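Local coordinates for protein desmoplakin (Homo sapiens, PDB 3R6N) that probably links desmosomal cell-adhesion complexes to the intermediate-filament cytoskeleton, this fragment being a rigid rod of four spectrin repeats with an SH3 domain, at residues 239-244 against 362-367. Sequence-based numbering, arbitrary orientation.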
loop_
_atom_site.group_PDB
_atom_site.type_symbol
_atom_site.label_atom_id
_atom_site.label_comp_id
_atom_site.label_asym_id
_atom_site.label_seq_id
_atom_site.Cartn_x
_atom_site.Cartn_y
_atom_site.Cartn_z
ATOM N N GLU A 239 16.796 -9.377 47.721
ATOM C CA GLU A 239 17.266 -9.919 46.451
ATOM C C GLU A 239 16.124 -10.014 45.446
ATOM O O GLU A 239 16.322 -9.817 44.247
ATOM C CB GLU A 239 17.905 -11.292 46.666
ATOM C CG GLU A 239 19.160 -11.255 47.525
ATOM C CD GLU A 239 19.389 -12.546 48.290
ATOM O OE1 GLU A 239 18.440 -13.353 48.394
ATOM O OE2 GLU A 239 20.515 -12.752 48.792
ATOM N N GLN A 240 14.931 -10.318 45.945
ATOM C CA GLN A 240 13.735 -10.352 45.111
ATOM C C GLN A 240 13.393 -8.958 44.609
ATOM O O GLN A 240 12.990 -8.780 43.461
ATOM C CB GLN A 240 12.552 -10.920 45.893
ATOM C CG GLN A 240 12.512 -12.437 45.957
ATOM C CD GLN A 240 12.017 -13.063 44.667
ATOM O OE1 GLN A 240 12.522 -12.764 43.581
ATOM N NE2 GLN A 240 11.018 -13.934 44.778
ATOM N N ILE A 241 13.553 -7.971 45.484
ATOM C CA ILE A 241 13.297 -6.582 45.132
ATOM C C ILE A 241 14.263 -6.095 44.058
ATOM O O ILE A 241 13.892 -5.309 43.190
ATOM C CB ILE A 241 13.409 -5.665 46.360
ATOM C CG1 ILE A 241 12.268 -5.948 47.333
ATOM C CG2 ILE A 241 13.377 -4.208 45.944
ATOM C CD1 ILE A 241 12.198 -4.964 48.471
ATOM N N LYS A 242 15.504 -6.563 44.121
ATOM C CA LYS A 242 16.503 -6.172 43.134
ATOM C C LYS A 242 16.154 -6.713 41.752
ATOM O O LYS A 242 16.273 -6.003 40.753
ATOM C CB LYS A 242 17.903 -6.611 43.565
ATOM C CG LYS A 242 18.461 -5.788 44.715
ATOM C CD LYS A 242 19.825 -6.277 45.163
ATOM C CE LYS A 242 20.326 -5.467 46.352
ATOM N NZ LYS A 242 21.602 -5.999 46.906
ATOM N N GLU A 243 15.717 -7.967 41.694
ATOM C CA GLU A 243 15.243 -8.539 40.440
ATOM C C GLU A 243 13.959 -7.846 40.003
ATOM O O GLU A 243 13.724 -7.627 38.815
ATOM C CB GLU A 243 15.001 -10.042 40.580
ATOM C CG GLU A 243 16.245 -10.893 40.408
ATOM C CD GLU A 243 15.933 -12.377 40.413
ATOM O OE1 GLU A 243 15.709 -12.935 41.510
ATOM O OE2 GLU A 243 15.905 -12.986 39.320
ATOM N N LEU A 244 13.131 -7.496 40.979
ATOM C CA LEU A 244 11.855 -6.853 40.715
ATOM C C LEU A 244 12.056 -5.480 40.082
ATOM O O LEU A 244 11.152 -4.943 39.447
ATOM C CB LEU A 244 11.060 -6.721 42.013
ATOM C CG LEU A 244 9.567 -6.422 41.895
ATOM C CD1 LEU A 244 8.827 -7.641 41.369
ATOM C CD2 LEU A 244 9.010 -5.997 43.241
ATOM N N GLN A 362 1.762 -3.276 42.940
ATOM C CA GLN A 362 1.231 -3.975 44.103
ATOM C C GLN A 362 2.290 -4.881 44.729
ATOM O O GLN A 362 2.501 -4.849 45.939
ATOM C CB GLN A 362 -0.016 -4.782 43.732
ATOM C CG GLN A 362 -0.826 -5.271 44.928
ATOM C CD GLN A 362 -1.718 -4.193 45.524
ATOM O OE1 GLN A 362 -1.305 -3.442 46.409
ATOM N NE2 GLN A 362 -2.955 -4.118 45.041
ATOM N N LEU A 363 2.958 -5.680 43.904
ATOM C CA LEU A 363 4.010 -6.571 44.388
ATOM C C LEU A 363 5.168 -5.802 45.006
ATOM O O LEU A 363 5.813 -6.278 45.936
ATOM C CB LEU A 363 4.545 -7.453 43.259
ATOM C CG LEU A 363 3.571 -8.402 42.560
ATOM C CD1 LEU A 363 4.298 -9.195 41.482
ATOM C CD2 LEU A 363 2.908 -9.334 43.559
ATOM N N TYR A 364 5.440 -4.616 44.476
ATOM C CA TYR A 364 6.555 -3.808 44.948
ATOM C C TYR A 364 6.302 -3.330 46.370
ATOM O O TYR A 364 7.022 -3.696 47.298
ATOM C CB TYR A 364 6.761 -2.611 44.024
ATOM C CG TYR A 364 8.029 -1.827 44.280
ATOM C CD1 TYR A 364 9.277 -2.378 44.010
ATOM C CD2 TYR A 364 7.979 -0.524 44.765
ATOM C CE1 TYR A 364 10.439 -1.661 44.230
ATOM C CE2 TYR A 364 9.137 0.201 44.988
ATOM C CZ TYR A 364 10.364 -0.373 44.719
ATOM O OH TYR A 364 11.519 0.344 44.937
ATOM N N ILE A 365 5.266 -2.515 46.531
ATOM C CA ILE A 365 4.928 -1.958 47.832
ATOM C C ILE A 365 4.652 -3.061 48.842
ATOM O O ILE A 365 4.890 -2.888 50.033
ATOM C CB ILE A 365 3.715 -1.016 47.746
ATOM C CG1 ILE A 365 2.473 -1.790 47.306
ATOM C CG2 ILE A 365 3.997 0.133 46.788
ATOM C CD1 ILE A 365 1.301 -0.901 46.949
ATOM N N ASN A 366 4.151 -4.194 48.362
ATOM C CA ASN A 366 3.928 -5.343 49.228
ATOM C C ASN A 366 5.224 -5.792 49.879
ATOM O O ASN A 366 5.281 -5.998 51.089
ATOM C CB ASN A 366 3.303 -6.505 48.456
ATOM C CG ASN A 366 1.788 -6.476 48.488
ATOM O OD1 ASN A 366 1.186 -5.976 49.438
ATOM N ND2 ASN A 366 1.164 -7.018 47.448
ATOM N N MET A 367 6.268 -5.933 49.073
ATOM C CA MET A 367 7.564 -6.348 49.592
ATOM C C MET A 367 8.250 -5.220 50.354
ATOM O O MET A 367 8.835 -5.448 51.409
ATOM C CB MET A 367 8.452 -6.867 48.465
ATOM C CG MET A 367 7.791 -7.971 47.662
ATOM S SD MET A 367 8.957 -9.128 46.926
ATOM C CE MET A 367 9.959 -8.020 45.942
#
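Ile241 and Leu244 pack against Tyr364 and Met367 in a buried, apolar contact between two antiparallel helices of a spectrin-type bundle. The local axes approach to 10.7 Å, with an angle of 153° between their directions. Met367 has the largest share of the contact. Its chain bends at the last torsion (chi3 -58°), which sets the terminal methyl CE among three residues of the other helix. Met367 CE lies 3.4 Å from Ile241 CG1 and 3.5 Å from Leu244 CD2. Gln240 joins through its CB, 3.9 Å from Met367 CE, while its amide turns off from the contact. The side chains of Ile241 and Met367 run past one another in opposing senses, whereas Leu244 and Met367 meet tip to tip. Leu244 CD2 also sits in the plane of the Tyr364 ring, at its edge, 3.7 Å from Tyr364 CD1. Ile241 CG2 makes a looser contact, 4.2 Å from Tyr364 CE1. The Tyr364 ring also stacks on Trp360, whose NE1 hydrogen-bonds to Leu244 O, a further tie between the two helices. Helices 234-265 and 340-384 are separated in sequence by the SH3 strands. Tyr226, in the loop between helices 167-225 and 234-265, touches Gln240 and Leu244, while Val371, further along helix 340-384, meets Ile241.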